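Local coordinates for DUF72 domain-containing protein (Thermotoga maritima, PDB 1VPQ), which is of unknown function but folds as a TIM barrel that binds sulfate ions at the C-terminal ends of its strands, possibly a site for an anionic ligand, at residues D198-R203 with K244-F249; T123-P128 with L152-R157. All coordinates share one frame; numbering follows the deposited sequence.

Contact 1: D198-R203 with K244-F249; sequences DYAYFR and KETYVF. With SO4 (sulfate ion), chain B.
Tyr201 and Phe249 touch across the strands with different first torsions: CG of Tyr201 is anti to its backbone N (chi1 -160°), whereas CG of Phe249 is anti to its carbonyl carbon, beside the N. The two rings pair obliquely, their planes at 38°, with Tyr201 CZ 3.6 Å from Phe249 CE2, and CB of Tyr247 sits over one face of the Tyr201 ring, toward its rim. Tyr199, Tyr201, Arg203, Glu245, Tyr247 and Phe249 share the face of the sheet that looks into the barrel. Tyr247 OH hydrogen-bonds to Glu245 OE1 at 2.6 Å, on the anti side of the carboxylate and 31° out of its plane, and also touches Tyr199 CE1; Lys121 forms a salt bridge with the same carboxylate oxygen. On the face with Ala200, Phe202, Thr246 and Val248, Thr246 CG2 reaches the edge of the Phe202 ring, 3.5 Å from CE1, and helix 226-240 packs against this layer. The parallel strands are joined by backbone hydrogen bonds, among them Phe202 N to Tyr247 O at 2.7 Å. Ahead of the paired strands, Lys244 NZ and Asp198 OD2 form a salt bridge whose hydrogen bond is weak, at 3.3 Å. Tyr201 OH bonds to Glu54 and Thr82, so an alanine here would probably leave Phe249 without its ring neighbour and Glu54 without one of its hydrogen-bond partners. At the far end, Arg203 hydrogen-bonds to the chain B sulfate along the edge of its guanidinium, NH2 to O4 at 3.0 Å and NH1 to O1 at 3.1 Å, while Glu155 and Glu54 form salt bridges with the same group. Gripped by two carboxylates, the guanidinium is probably held in place with its edge turned to the anion; the carboxylates would offset part of its charge.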
loop_
_atom_site.group_PDB
_atom_site.type_symbol
_atom_site.label_atom_id
_atom_site.label_comp_id
_atom_site.label_asym_id
_atom_site.label_seq_id
_atom_site.Cartn_x
_atom_site.Cartn_y
_atom_site.Cartn_z
ATOM N N ASP A 198 -7.486 -3.470 -14.467
ATOM C CA ASP A 198 -8.839 -3.733 -13.976
ATOM C C ASP A 198 -8.860 -3.823 -12.449
ATOM O O ASP A 198 -9.733 -4.478 -11.866
ATOM C CB ASP A 198 -9.418 -5.004 -14.620
ATOM C CG ASP A 198 -8.561 -6.250 -14.380
ATOM O OD1 ASP A 198 -7.408 -6.126 -13.922
ATOM O OD2 ASP A 198 -9.043 -7.361 -14.671
ATOM N N TYR A 199 -7.889 -3.157 -11.820
ATOM C CA TYR A 199 -7.879 -2.910 -10.384
ATOM C C TYR A 199 -7.402 -1.486 -10.106
ATOM O O TYR A 199 -6.572 -0.945 -10.843
ATOM C CB TYR A 199 -6.976 -3.918 -9.663
ATOM C CG TYR A 199 -7.517 -5.320 -9.752
ATOM C CD1 TYR A 199 -8.492 -5.759 -8.868
ATOM C CD2 TYR A 199 -7.087 -6.196 -10.748
ATOM C CE1 TYR A 199 -9.016 -7.046 -8.958
ATOM C CE2 TYR A 199 -7.605 -7.489 -10.848
ATOM C CZ TYR A 199 -8.570 -7.905 -9.947
ATOM O OH TYR A 199 -9.097 -9.178 -10.027
ATOM N N ALA A 200 -7.960 -0.877 -9.064
ATOM C CA ALA A 200 -7.456 0.398 -8.535
ATOM C C ALA A 200 -6.806 0.162 -7.183
ATOM O O ALA A 200 -7.196 -0.740 -6.444
ATOM C CB ALA A 200 -8.568 1.415 -8.405
ATOM N N TYR A 201 -5.813 0.990 -6.878
ATOM C CA TYR A 201 -5.058 0.904 -5.643
ATOM C C TYR A 201 -4.782 2.328 -5.168
ATOM O O TYR A 201 -4.143 3.092 -5.883
ATOM C CB TYR A 201 -3.751 0.153 -5.899
ATOM C CG TYR A 201 -3.063 -0.429 -4.665
ATOM C CD1 TYR A 201 -2.554 0.390 -3.658
ATOM C CD2 TYR A 201 -2.898 -1.800 -4.532
ATOM C CE1 TYR A 201 -1.904 -0.155 -2.547
ATOM C CE2 TYR A 201 -2.258 -2.349 -3.438
ATOM C CZ TYR A 201 -1.755 -1.527 -2.449
ATOM O OH TYR A 201 -1.121 -2.090 -1.356
ATOM N N PHE A 202 -5.264 2.685 -3.979
ATOM C CA PHE A 202 -5.037 4.026 -3.427
ATOM C C PHE A 202 -4.168 3.949 -2.201
ATOM O O PHE A 202 -4.379 3.082 -1.359
ATOM C CB PHE A 202 -6.348 4.691 -3.016
ATOM C CG PHE A 202 -7.270 4.951 -4.152
ATOM C CD1 PHE A 202 -7.980 3.905 -4.737
ATOM C CD2 PHE A 202 -7.443 6.237 -4.638
ATOM C CE1 PHE A 202 -8.846 4.141 -5.802
ATOM C CE2 PHE A 202 -8.304 6.479 -5.699
ATOM C CZ PHE A 202 -9.009 5.424 -6.282
ATOM N N ARG A 203 -3.222 4.878 -2.083
ATOM C CA ARG A 203 -2.440 5.014 -0.859
ATOM C C ARG A 203 -2.435 6.464 -0.374
ATOM O O ARG A 203 -2.075 7.356 -1.121
ATOM C CB ARG A 203 -1.018 4.504 -1.069
ATOM C CG ARG A 203 -0.946 3.006 -1.367
ATOM C CD ARG A 203 0.480 2.506 -1.269
ATOM N NE ARG A 203 0.908 2.282 0.111
ATOM C CZ ARG A 203 2.119 2.558 0.597
ATOM N NH1 ARG A 203 3.046 3.131 -0.150
ATOM N NH2 ARG A 203 2.392 2.289 1.866
ATOM N N LYS A 244 -12.603 -4.264 -11.238
ATOM C CA LYS A 244 -13.120 -5.447 -10.533
ATOM C C LYS A 244 -13.131 -5.184 -9.026
ATOM O O LYS A 244 -14.132 -5.440 -8.357
ATOM C CB LYS A 244 -12.279 -6.703 -10.802
ATOM C CG LYS A 244 -11.904 -6.986 -12.245
ATOM C CD LYS A 244 -13.102 -7.066 -13.165
ATOM C CE LYS A 244 -12.673 -7.393 -14.601
ATOM N NZ LYS A 244 -12.015 -8.719 -14.692
ATOM N N GLU A 245 -12.003 -4.683 -8.511
ATOM C CA GLU A 245 -11.849 -4.356 -7.088
ATOM C C GLU A 245 -10.927 -3.159 -6.892
ATOM O O GLU A 245 -10.072 -2.879 -7.732
ATOM C CB GLU A 245 -11.285 -5.544 -6.307
ATOM C CG GLU A 245 -12.254 -6.704 -6.126
ATOM C CD GLU A 245 -11.576 -7.998 -5.722
ATOM O OE1 GLU A 245 -10.444 -7.962 -5.200
ATOM O OE2 GLU A 245 -12.186 -9.067 -5.942
ATOM N N THR A 246 -11.108 -2.466 -5.768
ATOM C CA THR A 246 -10.307 -1.294 -5.409
ATOM C C THR A 246 -9.768 -1.498 -4.002
ATOM O O THR A 246 -10.510 -1.911 -3.110
ATOM C CB THR A 246 -11.152 0.007 -5.445
ATOM O OG1 THR A 246 -11.515 0.318 -6.794
ATOM C CG2 THR A 246 -10.387 1.188 -4.862
ATOM N N TYR A 247 -8.484 -1.205 -3.812
ATOM C CA TYR A 247 -7.823 -1.361 -2.517
ATOM C C TYR A 247 -7.341 -0.010 -2.036
ATOM O O TYR A 247 -6.563 0.655 -2.711
ATOM C CB TYR A 247 -6.651 -2.347 -2.611
ATOM C CG TYR A 247 -7.007 -3.571 -3.408
ATOM C CD1 TYR A 247 -7.961 -4.473 -2.945
ATOM C CD2 TYR A 247 -6.420 -3.814 -4.646
ATOM C CE1 TYR A 247 -8.314 -5.585 -3.691
ATOM C CE2 TYR A 247 -6.765 -4.921 -5.393
ATOM C CZ TYR A 247 -7.712 -5.805 -4.915
ATOM O OH TYR A 247 -8.057 -6.915 -5.673
ATOM N N VAL A 248 -7.800 0.387 -0.859
ATOM C CA VAL A 248 -7.534 1.716 -0.336
ATOM C C VAL A 248 -6.847 1.566 1.013
ATOM O O VAL A 248 -7.392 0.951 1.926
ATOM C CB VAL A 248 -8.847 2.516 -0.172
ATOM C CG1 VAL A 248 -8.563 3.941 0.268
ATOM C CG2 VAL A 248 -9.671 2.505 -1.477
ATOM N N PHE A 249 -5.646 2.109 1.138
ATOM C CA PHE A 249 -4.898 2.017 2.399
ATOM C C PHE A 249 -4.486 3.391 2.886
ATOM O O PHE A 249 -4.097 4.236 2.079
ATOM C CB PHE A 249 -3.659 1.131 2.233
ATOM C CG PHE A 249 -3.979 -0.272 1.803
ATOM C CD1 PHE A 249 -4.308 -1.243 2.742
ATOM C CD2 PHE A 249 -3.977 -0.619 0.458
ATOM C CE1 PHE A 249 -4.622 -2.535 2.348
ATOM C CE2 PHE A 249 -4.293 -1.919 0.060
ATOM C CZ PHE A 249 -4.613 -2.871 1.014
HETATM S S SO4 B . 5.659 4.600 2.087
HETATM O O1 SO4 B . 5.417 4.919 0.683
HETATM O O2 SO4 B . 7.090 4.586 2.365
HETATM O O3 SO4 B . 5.017 5.622 2.901
HETATM O O4 SO4 B . 5.125 3.274 2.379
#

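Contact 2: T123-P128 with L152-R157; sequences TLAQFP and LAVEFR. With SO4 (sulfate ion), chain B; SO4 (sulfate ion), chain C.
Parallel pairing of neighbouring barrel strands, ending in a sulfate-lined polar cluster, joins Gln126 and its strand 120-126 to Glu155 and strand 152-155. Four backbone hydrogen bonds carry the pairing; Ala125 N reaches Ala153 O at 2.9 Å and Phe127 N reaches Glu155 O at 3.0 Å, the last just beyond the end of the first strand. Ala125 CB touches Val154 CG2 on the outer face, where Val154 CG1 also meets Phe127 CE1 and the edge of the Phe127 ring lies near Glu155 O. Helix 135-147 covers this side through Leu141 and Leu144. Facing inward, Gln126 and Glu155 lie side by side and point the same way, CG of each anti to its backbone N, with Gln126 CG 3.7 Å from Glu155 OE1. Their polar ends find further partners, Gln126 OE1 in Lys84 and Glu155 OE2 in His205. Bends at chi2 and chi3 (90° and 84°) turn CD and NE of Arg157 back. Gln126 NE2 lies over one face of the guanidinium, the amide and guanidinium planes 21° apart. Gln126 NE2 and Arg157 NH2 are 3.3 Å apart but, both being donors, are not hydrogen-bonded; NE2 instead gives a weak hydrogen bond to Phe127 O. Sulfates meet the guanidinium edge, NH1 reaching O1 of the chain B ion at 3.1 Å and NE reaching O4 of the chain C ion at 2.9 Å. Arg157 NH1 also forms a salt bridge with Glu155 OE2 at 3.5 Å, so the carboxylate probably helps hold the arginine in place. One water bridges Pro128 O and Arg157 N. Strand 120-126, helix 135-147 and strand 152-155 form a beta-alpha-beta unit of the TIM barrel, with charged groups gathered at the C-terminal ends of the strands, where TIM-barrel enzymes commonly place their active sites.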
loop_
_atom_site.group_PDB
_atom_site.type_symbol
_atom_site.label_atom_id
_atom_site.label_comp_id
_atom_site.label_asym_id
_atom_site.label_seq_id
_atom_site.Cartn_x
_atom_site.Cartn_y
_atom_site.Cartn_z
ATOM N N THR A 123 0.587 -7.266 -5.021
ATOM C CA THR A 123 1.946 -6.965 -4.565
ATOM C C THR A 123 2.296 -5.527 -4.934
ATOM O O THR A 123 2.014 -5.077 -6.036
ATOM C CB THR A 123 2.978 -7.957 -5.143
ATOM O OG1 THR A 123 2.701 -9.262 -4.629
ATOM C CG2 THR A 123 4.407 -7.578 -4.748
ATOM N N LEU A 124 2.901 -4.810 -3.992
ATOM C CA LEU A 124 3.179 -3.385 -4.156
ATOM C C LEU A 124 4.666 -3.125 -4.308
ATOM O O LEU A 124 5.470 -3.532 -3.455
ATOM C CB LEU A 124 2.654 -2.595 -2.958
ATOM C CG LEU A 124 2.942 -1.089 -2.938
ATOM C CD1 LEU A 124 2.152 -0.348 -4.020
ATOM C CD2 LEU A 124 2.645 -0.502 -1.571
ATOM N N ALA A 125 5.021 -2.431 -5.386
ATOM C CA ALA A 125 6.372 -1.923 -5.572
ATOM C C ALA A 125 6.337 -0.411 -5.458
ATOM O O ALA A 125 5.915 0.280 -6.392
ATOM C CB ALA A 125 6.923 -2.355 -6.932
ATOM N N GLN A 126 6.765 0.096 -4.302
ATOM C CA GLN A 126 6.785 1.538 -4.033
ATOM C C GLN A 126 8.217 2.063 -4.088
ATOM O O GLN A 126 9.074 1.637 -3.322
ATOM C CB GLN A 126 6.124 1.851 -2.681
ATOM C CG GLN A 126 6.323 3.276 -2.149
ATOM C CD GLN A 126 7.515 3.400 -1.203
ATOM O OE1 GLN A 126 7.596 2.691 -0.197
ATOM N NE2 GLN A 126 8.446 4.304 -1.520
ATOM N N PHE A 127 8.447 3.013 -4.990
ATOM C CA PHE A 127 9.778 3.519 -5.281
ATOM C C PHE A 127 10.046 4.845 -4.595
ATOM O O PHE A 127 9.144 5.662 -4.456
ATOM C CB PHE A 127 9.934 3.661 -6.788
ATOM C CG PHE A 127 9.994 2.346 -7.495
ATOM C CD1 PHE A 127 8.831 1.700 -7.878
ATOM C CD2 PHE A 127 11.218 1.735 -7.746
ATOM C CE1 PHE A 127 8.881 0.475 -8.509
ATOM C CE2 PHE A 127 11.280 0.516 -8.379
ATOM C CZ PHE A 127 10.114 -0.119 -8.765
ATOM N N PRO A 128 11.298 5.070 -4.163
ATOM C CA PRO A 128 11.613 6.285 -3.425
ATOM C C PRO A 128 11.709 7.532 -4.313
ATOM O O PRO A 128 11.556 7.457 -5.549
ATOM C CB PRO A 128 12.961 5.959 -2.773
ATOM C CG PRO A 128 13.593 4.979 -3.693
ATOM C CD PRO A 128 12.483 4.213 -4.355
ATOM N N LEU A 152 0.513 -7.137 -9.845
ATOM C CA LEU A 152 1.506 -6.130 -9.476
ATOM C C LEU A 152 0.954 -4.702 -9.576
ATOM O O LEU A 152 0.190 -4.382 -10.491
ATOM C CB LEU A 152 2.735 -6.258 -10.387
ATOM C CG LEU A 152 3.978 -5.456 -9.993
ATOM C CD1 LEU A 152 4.558 -5.944 -8.675
ATOM C CD2 LEU A 152 5.029 -5.514 -11.081
ATOM N N ALA A 153 1.352 -3.869 -8.614
ATOM C CA ALA A 153 1.037 -2.441 -8.590
ATOM C C ALA A 153 2.281 -1.630 -8.279
ATOM O O ALA A 153 3.140 -2.060 -7.495
ATOM C CB ALA A 153 -0.053 -2.127 -7.564
ATOM N N VAL A 154 2.372 -0.455 -8.907
ATOM C CA VAL A 154 3.538 0.425 -8.751
ATOM C C VAL A 154 3.144 1.851 -8.328
ATOM O O VAL A 154 2.193 2.441 -8.863
ATOM C CB VAL A 154 4.414 0.464 -10.055
ATOM C CG1 VAL A 154 5.449 1.596 -9.994
ATOM C CG2 VAL A 154 5.132 -0.879 -10.277
ATOM N N GLU A 155 3.917 2.377 -7.376
ATOM C CA GLU A 155 3.810 3.743 -6.881
ATOM C C GLU A 155 5.140 4.494 -7.066
ATOM O O GLU A 155 6.203 3.995 -6.678
ATOM C CB GLU A 155 3.479 3.718 -5.380
ATOM C CG GLU A 155 3.182 5.084 -4.772
ATOM C CD GLU A 155 3.164 5.074 -3.247
ATOM O OE1 GLU A 155 2.721 4.069 -2.667
ATOM O OE2 GLU A 155 3.588 6.073 -2.623
ATOM N N PHE A 156 5.059 5.712 -7.599
ATOM C CA PHE A 156 6.211 6.611 -7.725
ATOM C C PHE A 156 6.135 7.759 -6.726
ATOM O O PHE A 156 5.047 8.213 -6.366
ATOM C CB PHE A 156 6.282 7.208 -9.124
ATOM C CG PHE A 156 6.044 6.223 -10.218
ATOM C CD1 PHE A 156 7.062 5.380 -10.643
ATOM C CD2 PHE A 156 4.804 6.148 -10.840
ATOM C CE1 PHE A 156 6.840 4.456 -11.677
ATOM C CE2 PHE A 156 4.571 5.236 -11.875
ATOM C CZ PHE A 156 5.592 4.392 -12.294
ATOM N N ARG A 157 7.306 8.222 -6.294
ATOM C CA ARG A 157 7.429 9.365 -5.396
ATOM C C ARG A 157 7.881 10.630 -6.132
ATOM O O ARG A 157 7.559 11.737 -5.711
ATOM C CB ARG A 157 8.434 9.054 -4.290
ATOM C CG ARG A 157 8.479 10.099 -3.173
ATOM C CD ARG A 157 7.493 9.745 -2.102
ATOM N NE ARG A 157 8.076 8.784 -1.167
ATOM C CZ ARG A 157 7.410 7.826 -0.531
ATOM N NH1 ARG A 157 6.111 7.638 -0.734
ATOM N NH2 ARG A 157 8.059 7.033 0.309
HETATM S S SO4 B . 5.659 4.600 2.087
HETATM O O1 SO4 B . 5.417 4.919 0.683
HETATM O O2 SO4 B . 7.090 4.586 2.365
HETATM O O3 SO4 B . 5.017 5.622 2.901
HETATM O O4 SO4 B . 5.125 3.274 2.379
HETATM S S SO4 C . 11.407 8.607 0.231
HETATM O O1 SO4 C . 11.195 7.258 0.747
HETATM O O2 SO4 C . 12.627 9.172 0.780
HETATM O O3 SO4 C . 11.551 8.563 -1.216
HETATM O O4 SO4 C . 10.281 9.465 0.578
HETATM O O HOH W 1 9.802 7.414 -7.580
#

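In the fold
Contacts 1 and 2 are separate strand pairings of one barrel, with strand 176-181 between them in the sheet and their centres about 13 Å apart. They meet inside the barrel: Arg203 of contact 1 forms a salt bridge from NH1 to Glu155 OE1 of contact 2 at 2.7 Å, and Arg203 NE packs on Leu124 CD2 at 3.7 Å. Both also reach the chain B sulfate, through Arg203 and Arg157, with Lys84 and Tyr220 as further partners. The ion, probably from the crystallisation liquor, thus marks a charged, mixed acidic and basic site reached by both pairings. Such a site may suit an anionic ligand, although the function is not known.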